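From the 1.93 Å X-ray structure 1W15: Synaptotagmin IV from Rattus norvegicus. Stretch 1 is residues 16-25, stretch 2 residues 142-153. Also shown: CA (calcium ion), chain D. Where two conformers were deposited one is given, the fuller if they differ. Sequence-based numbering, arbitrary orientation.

Stretch 1, residues 16-25: RGELLVSLCY
Stretch 2 142-153: RQIAKWHMLCDG

Two antiparallel β-strands far apart in sequence can be joined almost entirely by their main chains, leaving the side chains to decide how each face is filled; the N- and C-terminal regions of this synaptotagmin IV chain illustrate the principle. Strand 18-25 runs against the strand that ends at Met-149 at 154° between their N-to-C directions, with a closest axial approach of 4.6 Å, and the two stretches bury 1083 Å² between them. Phi and psi are extended throughout both strands, with phi from -148° at Lys-146 to -69° at Met-149 and psi from 113° at Tyr-25 to 156° at Glu-18.

The register pairs residues whose numbers sum to 167. Hydrogen-bonded pairs are wide: Leu-19 with His-148, Val-21 with Lys-146 and Leu-23 with Ile-144 have CA-CA separations of 5.4, 5.9 and 5.5 Å. Each forms a reciprocal couple. Leu-19 N donates to His-148 O at 2.9 Å, and His-148 N to Leu-19 O at 2.9 Å; Val-21 N reaches Lys-146 O at 3.1 Å, and Lys-146 N reaches Val-21 O at 3.0 Å; Leu-23 N meets Ile-144 O at 2.8 Å, and Ile-144 N meets Leu-23 O at 2.9 Å. Beyond the ladder, Leu-150 N donates to Gly-17 O at 2.9 Å and 170°. Gly-17, at phi/psi 87/-175, adopts a conformation in which a CB would jam against the preceding carbonyl.

The intervening non-hydrogen-bonded pairs are narrower: Glu-18 with Met-149, Leu-20 with Trp-147 and Ser-22 with Ala-145 lie 4.4, 4.3 and 3.9 Å apart at CA. Here CA-H groups approach carbonyls, as in Ser-22 CA to Ile-144 O at 3.0 Å and Ala-145 CA to Val-21 O at 3.2 Å.

Apolar packing is clearest on the face carrying these narrow pairs. Trp-147 (chi1 -81°, chi2 109°) offers its six-membered ring to Leu-20 (t, p), whose CB sits 3.4 Å from the ring centroid and 5° off the normal, a CH-pi contact. Beside it, Glu-18 CG touches Met-149 SD at 3.4 Å, Met-149 being m at chi1, chi2 and chi3. On the other face, Val-21 (m) CG2 approaches His-148 (m) CD2 at 3.9 Å, while Leu-19 (t, p) CB meets Leu-150 (m, t) CD2 at 3.9 Å.

Charge gathers at the chain end. Arg-16 (m, t, t; chi4 -67°) places NH2 3.3 Å from Asp-152 OD1, which lies over one face of the guanidinium. That same Asp-152 OD1 binds calcium at 2.5 Å, joined by the terminal Gly-153 OXT at 2.4 Å.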

ATOM      1  N   ARG A  16      15.359 -11.870 -17.470  1.00 46.61           N
ATOM      2  CA  ARG A  16      14.947 -10.423 -17.352  1.00 45.73           C
ATOM      3  C   ARG A  16      14.325 -10.026 -16.027  1.00 44.62           C
ATOM      4  O   ARG A  16      13.983  -8.848 -15.844  1.00 46.79           O
ATOM      5  CB  ARG A  16      14.028  -9.986 -18.508  1.00 46.27           C
ATOM      6  CG  ARG A  16      14.616 -10.350 -19.873  1.00 48.56           C
ATOM      7  CD  ARG A  16      14.064  -9.545 -21.029  1.00 54.60           C
ATOM      8  NE  ARG A  16      14.916  -9.606 -22.219  1.00 58.14           N
ATOM      9  CZ  ARG A  16      16.136  -9.074 -22.291  1.00 60.44           C
ATOM     10  NH1 ARG A  16      16.663  -8.459 -21.227  1.00 61.07           N
ATOM     11  NH2 ARG A  16      16.842  -9.167 -23.417  1.00 61.47           N
ATOM     12  N   GLY A  17      14.140 -10.966 -15.102  1.00 41.33           N
ATOM     13  CA  GLY A  17      13.588 -10.579 -13.830  1.00 36.82           C
ATOM     14  C   GLY A  17      12.066 -10.557 -13.784  1.00 35.04           C
ATOM     15  O   GLY A  17      11.377 -10.977 -14.713  1.00 32.36           O
ATOM     16  N   GLU A  18      11.557 -10.096 -12.656  1.00 34.97           N
ATOM     17  CA  GLU A  18      10.113 -10.108 -12.371  1.00 34.11           C
ATOM     18  C   GLU A  18       9.669  -8.798 -11.756  1.00 33.86           C
ATOM     19  O   GLU A  18      10.459  -8.116 -11.102  1.00 33.30           O
ATOM     20  CB  GLU A  18       9.785 -11.172 -11.333  1.00 35.49           C
ATOM     21  CG  GLU A  18       9.934 -12.617 -11.754  1.00 41.33           C
ATOM     22  CD  GLU A  18       9.702 -13.540 -10.568  1.00 45.09           C
ATOM     23  OE1 GLU A  18       8.553 -13.664 -10.127  1.00 49.04           O
ATOM     24  OE2 GLU A  18      10.672 -14.122 -10.092  1.00 49.57           O
ATOM     25  N   LEU A  19       8.382  -8.483 -11.912  1.00 32.53           N
ATOM     26  CA  LEU A  19       7.828  -7.212 -11.473  1.00 33.23           C
ATOM     27  C   LEU A  19       6.498  -7.483 -10.796  1.00 32.43           C
ATOM     28  O   LEU A  19       5.669  -8.257 -11.314  1.00 34.84           O
ATOM     29  CB  LEU A  19       7.599  -6.257 -12.648  1.00 33.51           C
ATOM     30  CG  LEU A  19       7.114  -4.842 -12.264  1.00 35.13           C
ATOM     31  CD1 LEU A  19       8.226  -4.087 -11.525  1.00 34.95           C
ATOM     32  CD2 LEU A  19       6.634  -4.013 -13.502  1.00 34.58           C
ATOM     33  N   LEU A  20       6.355  -6.948  -9.589  1.00 33.44           N
ATOM     34  CA  LEU A  20       5.129  -7.163  -8.799  1.00 33.09           C
ATOM     35  C   LEU A  20       4.276  -5.895  -8.915  1.00 33.45           C
ATOM     36  O   LEU A  20       4.746  -4.770  -8.592  1.00 33.05           O
ATOM     37  CB  LEU A  20       5.519  -7.416  -7.332  1.00 34.23           C
ATOM     38  CG  LEU A  20       4.368  -7.543  -6.342  1.00 31.68           C
ATOM     39  CD1 LEU A  20       3.494  -8.781  -6.639  1.00 33.42           C
ATOM     40  CD2 LEU A  20       4.976  -7.620  -4.883  1.00 29.41           C
ATOM     41  N   VAL A  21       3.029  -6.055  -9.382  1.00 33.79           N
ATOM     42  CA  VAL A  21       2.183  -4.875  -9.621  1.00 33.74           C
ATOM     43  C   VAL A  21       0.783  -5.181  -9.085  1.00 33.55           C
ATOM     44  O   VAL A  21       0.427  -6.359  -8.971  1.00 33.26           O
ATOM     45  CB  VAL A  21       2.102  -4.431 -11.106  1.00 33.69           C
ATOM     46  CG1 VAL A  21       3.494  -3.932 -11.624  1.00 32.29           C
ATOM     47  CG2 VAL A  21       1.486  -5.539 -12.016  1.00 33.66           C
ATOM     48  N   SER A  22       0.067  -4.146  -8.651  1.00 32.19           N
ATOM     49  CA  SER A  22      -1.311  -4.354  -8.177  1.00 34.81           C
ATOM     50  C   SER A  22      -2.190  -3.362  -8.910  1.00 35.71           C
ATOM     51  O   SER A  22      -1.766  -2.200  -9.114  1.00 37.62           O
ATOM     52  CB  SER A  22      -1.395  -4.112  -6.648  1.00 32.57           C
ATOM     53  OG  SER A  22      -2.694  -4.360  -6.167  1.00 36.35           O
ATOM     54  N   LEU A  23      -3.389  -3.780  -9.340  1.00 34.43           N
ATOM     55  CA  LEU A  23      -4.268  -2.868 -10.069  1.00 33.60           C
ATOM     56  C   LEU A  23      -5.671  -3.002  -9.503  1.00 34.26           C
ATOM     57  O   LEU A  23      -5.995  -4.073  -8.962  1.00 33.75           O
ATOM     58  CB  LEU A  23      -4.290  -3.193 -11.575  1.00 33.86           C
ATOM     59  CG  LEU A  23      -3.036  -2.793 -12.431  1.00 34.34           C
ATOM     60  CD1 LEU A  23      -1.994  -3.838 -12.331  1.00 35.86           C
ATOM     61  CD2 LEU A  23      -3.443  -2.572 -13.903  1.00 38.32           C
ATOM     62  N   CYS A  24      -6.451  -1.920  -9.582  1.00 33.34           N
ATOM     63  CA  CYS A  24      -7.851  -1.895  -9.108  1.00 33.02           C
ATOM     64  C   CYS A  24      -8.649  -1.026 -10.075  1.00 33.35           C
ATOM     65  O   CYS A  24      -8.295   0.147 -10.297  1.00 32.53           O
ATOM     66  CB  CYS A  24      -7.947  -1.278  -7.703  1.00 32.37           C
ATOM     67  SG  CYS A  24      -9.622  -1.204  -7.120  1.00 35.46           S
ATOM     68  N   TYR A  25      -9.721  -1.584 -10.658  1.00 33.20           N
ATOM     69  CA  TYR A  25     -10.566  -0.835 -11.587  1.00 33.99           C
ATOM     70  C   TYR A  25     -11.812  -0.340 -10.821  1.00 34.88           C
ATOM     71  O   TYR A  25     -12.627  -1.125 -10.339  1.00 34.59           O
ATOM     72  CB  TYR A  25     -11.005  -1.721 -12.759  1.00 34.59           C
ATOM     73  CG  TYR A  25     -11.966  -1.077 -13.752  1.00 35.80           C
ATOM     74  CD1 TYR A  25     -11.795   0.249 -14.161  1.00 36.26           C
ATOM     75  CD2 TYR A  25     -13.039  -1.813 -14.314  1.00 34.27           C
ATOM     76  CE1 TYR A  25     -12.665   0.854 -15.091  1.00 33.73           C
ATOM     77  CE2 TYR A  25     -13.908  -1.218 -15.263  1.00 35.20           C
ATOM     78  CZ  TYR A  25     -13.712   0.112 -15.630  1.00 35.88           C
ATOM     79  OH  TYR A  25     -14.542   0.741 -16.535  1.00 32.64           O
ATOM     80  N   ARG A 142     -11.738  -4.377  -6.575  1.00 37.86           N
ATOM     81  CA  ARG A 142     -10.834  -5.178  -5.779  1.00 37.75           C
ATOM     82  C   ARG A 142      -9.383  -4.882  -6.237  1.00 36.73           C
ATOM     83  O   ARG A 142      -9.133  -4.723  -7.414  1.00 37.76           O
ATOM     84  CB  ARG A 142     -11.049  -6.680  -5.934  1.00 38.30           C
ATOM     85  CG  ARG A 142     -12.424  -7.159  -5.384  1.00 43.98           C
ATOM     86  CD  ARG A 142     -12.996  -6.383  -4.128  1.00 49.31           C
ATOM     87  NE  ARG A 142     -14.399  -6.771  -3.900  1.00 58.81           N
ATOM     88  CZ  ARG A 142     -15.488  -6.089  -4.308  1.00 60.28           C
ATOM     89  NH1 ARG A 142     -15.395  -4.939  -4.929  1.00 58.90           N
ATOM     90  NH2 ARG A 142     -16.701  -6.570  -4.061  1.00 64.92           N
ATOM     91  N   GLN A 143      -8.483  -4.609  -5.312  0.50 36.94           N
ATOM     92  CA  GLN A 143      -7.083  -4.425  -5.720  0.50 36.03           C
ATOM     93  C   GLN A 143      -6.541  -5.819  -5.846  0.50 34.73           C
ATOM     94  O   GLN A 143      -6.780  -6.646  -4.973  0.50 34.48           O
ATOM     95  CB  GLN A 143      -6.285  -3.689  -4.662  0.50 37.10           C
ATOM     96  CG  GLN A 143      -6.023  -2.269  -5.009  0.50 38.39           C
ATOM     97  CD  GLN A 143      -4.611  -2.043  -5.491  0.50 42.45           C
ATOM     98  OE1 GLN A 143      -4.291  -2.353  -6.636  0.50 38.89           O
ATOM     99  NE2 GLN A 143      -3.769  -1.444  -4.629  0.50 42.29           N
ATOM    100  N   ILE A 144      -5.888  -6.112  -6.960  0.50 33.32           N
ATOM    101  CA  ILE A 144      -5.338  -7.446  -7.155  0.50 33.00           C
ATOM    102  C   ILE A 144      -3.853  -7.269  -7.494  0.50 33.15           C
ATOM    103  O   ILE A 144      -3.527  -6.439  -8.342  0.50 31.50           O
ATOM    104  CB  ILE A 144      -6.043  -8.171  -8.313  0.50 32.12           C
ATOM    105  CG1 ILE A 144      -7.577  -8.219  -8.106  0.50 33.77           C
ATOM    106  CG2 ILE A 144      -5.449  -9.594  -8.530  0.50 30.39           C
ATOM    107  CD1 ILE A 144      -8.347  -8.440  -9.438  0.50 30.70           C
ATOM    108  N   ALA A 145      -3.005  -8.060  -6.834  1.00 33.09           N
ATOM    109  CA  ALA A 145      -1.504  -8.014  -6.991  1.00 34.36           C
ATOM    110  C   ALA A 145      -0.979  -9.318  -7.554  1.00 35.64           C
ATOM    111  O   ALA A 145      -1.464 -10.402  -7.141  1.00 35.25           O
ATOM    112  CB  ALA A 145      -0.840  -7.712  -5.664  1.00 33.28           C
ATOM    113  N   LYS A 146      -0.039  -9.259  -8.525  1.00 33.84           N
ATOM    114  CA  LYS A 146       0.559 -10.475  -9.087  1.00 35.03           C
ATOM    115  C   LYS A 146       1.989 -10.160  -9.491  1.00 34.32           C
ATOM    116  O   LYS A 146       2.266  -9.028  -9.921  1.00 32.66           O
ATOM    117  CB  LYS A 146      -0.128 -10.977 -10.370  1.00 35.77           C
ATOM    118  CG  LYS A 146      -1.624 -11.238 -10.248  1.00 44.90           C
ATOM    119  CD  LYS A 146      -2.158 -12.131 -11.431  1.00 52.83           C
ATOM    120  CE  LYS A 146      -3.672 -12.410 -11.244  1.00 56.26           C
ATOM    121  NZ  LYS A 146      -3.916 -12.936  -9.845  1.00 57.97           N
ATOM    122  N   TRP A 147       2.830 -11.166  -9.340  1.00 33.82           N
ATOM    123  CA  TRP A 147       4.188 -11.193  -9.934  1.00 33.94           C
ATOM    124  C   TRP A 147       4.108 -11.584 -11.400  1.00 34.73           C
ATOM    125  O   TRP A 147       3.328 -12.480 -11.771  1.00 34.15           O
ATOM    126  CB  TRP A 147       5.040 -12.226  -9.210  1.00 33.49           C
ATOM    127  CG  TRP A 147       5.636 -11.767  -7.909  1.00 34.11           C
ATOM    128  CD1 TRP A 147       5.286 -12.173  -6.621  1.00 32.28           C
ATOM    129  CD2 TRP A 147       6.724 -10.842  -7.758  1.00 33.46           C
ATOM    130  NE1 TRP A 147       6.089 -11.532  -5.698  1.00 35.42           N
ATOM    131  CE2 TRP A 147       7.004 -10.741  -6.355  1.00 33.42           C
ATOM    132  CE3 TRP A 147       7.511 -10.091  -8.679  1.00 34.85           C
ATOM    133  CZ2 TRP A 147       8.031  -9.901  -5.829  1.00 35.18           C
ATOM    134  CZ3 TRP A 147       8.542  -9.284  -8.176  1.00 33.38           C
ATOM    135  CH2 TRP A 147       8.774  -9.174  -6.745  1.00 35.49           C
ATOM    136  N   HIS A 148       4.885 -10.913 -12.257  1.00 32.99           N
ATOM    137  CA  HIS A 148       4.947 -11.237 -13.669  1.00 34.24           C
ATOM    138  C   HIS A 148       6.393 -11.330 -14.092  1.00 35.46           C
ATOM    139  O   HIS A 148       7.184 -10.506 -13.653  1.00 34.71           O
ATOM    140  CB  HIS A 148       4.356 -10.120 -14.493  1.00 32.61           C
ATOM    141  CG  HIS A 148       2.897  -9.938 -14.263  1.00 35.52           C
ATOM    142  ND1 HIS A 148       1.946 -10.645 -14.972  1.00 35.06           N
ATOM    143  CD2 HIS A 148       2.224  -9.140 -13.402  1.00 30.83           C
ATOM    144  CE1 HIS A 148       0.738 -10.268 -14.581  1.00 35.94           C
ATOM    145  NE2 HIS A 148       0.873  -9.356 -13.626  1.00 35.27           N
ATOM    146  N   MET A 149       6.719 -12.282 -14.962  1.00 36.76           N
ATOM    147  CA  MET A 149       8.053 -12.287 -15.640  1.00 39.19           C
ATOM    148  C   MET A 149       8.112 -11.120 -16.622  1.00 39.18           C
ATOM    149  O   MET A 149       7.123 -10.790 -17.274  1.00 38.66           O
ATOM    150  CB  MET A 149       8.302 -13.600 -16.402  1.00 40.86           C
ATOM    151  CG  MET A 149       8.232 -14.901 -15.536  1.00 46.61           C
ATOM    152  SD  MET A 149       9.477 -14.961 -14.200  1.00 60.21           S
ATOM    153  CE  MET A 149      11.025 -14.738 -15.068  1.00 56.07           C
ATOM    154  N   LEU A 150       9.265 -10.471 -16.701  1.00 39.09           N
ATOM    155  CA  LEU A 150       9.488  -9.399 -17.640  1.00 40.19           C
ATOM    156  C   LEU A 150       9.954  -9.977 -18.988  1.00 42.54           C
ATOM    157  O   LEU A 150      10.623 -11.003 -19.020  1.00 42.41           O
ATOM    158  CB  LEU A 150      10.558  -8.441 -17.078  1.00 39.10           C
ATOM    159  CG  LEU A 150      10.047  -7.668 -15.841  1.00 37.34           C
ATOM    160  CD1 LEU A 150      11.179  -7.054 -15.048  1.00 38.18           C
ATOM    161  CD2 LEU A 150       9.080  -6.563 -16.251  1.00 34.95           C
ATOM    162  N   CYS A 151       9.566  -9.327 -20.075  1.00 45.29           N
ATOM    163  CA  CYS A 151      10.026  -9.661 -21.422  1.00 48.91           C
ATOM    164  C   CYS A 151      11.030  -8.651 -21.929  1.00 50.40           C
ATOM    165  O   CYS A 151      11.207  -7.586 -21.357  1.00 48.56           O
ATOM    166  CB  CYS A 151       8.866  -9.610 -22.383  1.00 49.13           C
ATOM    167  SG  CYS A 151       7.805 -10.973 -21.985  1.00 59.42           S
ATOM    168  N   ASP A 152      11.657  -8.995 -23.053  1.00 53.98           N
ATOM    169  CA  ASP A 152      12.506  -8.060 -23.778  1.00 56.65           C
ATOM    170  C   ASP A 152      11.684  -6.831 -24.206  1.00 57.41           C
ATOM    171  O   ASP A 152      10.540  -6.961 -24.659  1.00 57.09           O
ATOM    172  CB  ASP A 152      13.116  -8.767 -24.993  1.00 57.96           C
ATOM    173  CG  ASP A 152      14.050  -7.855 -25.790  1.00 63.05           C
ATOM    174  OD1 ASP A 152      14.893  -7.140 -25.161  1.00 66.01           O
ATOM    175  OD2 ASP A 152      13.993  -7.769 -27.047  1.00 68.33           O
ATOM    176  N   GLY A 153      12.260  -5.636 -24.042  1.00 58.24           N
ATOM    177  CA  GLY A 153      11.639  -4.409 -24.552  1.00 59.19           C
ATOM    178  C   GLY A 153      12.650  -3.402 -25.096  1.00 60.12           C
ATOM    179  O   GLY A 153      12.307  -2.273 -25.467  1.00 60.84           O
ATOM    180  OXT GLY A 153      13.854  -3.672 -25.185  1.00 60.68           O
TER
HETATM  181 CA    CA D1003      15.583  -4.999 -26.220  1.00 95.79          CA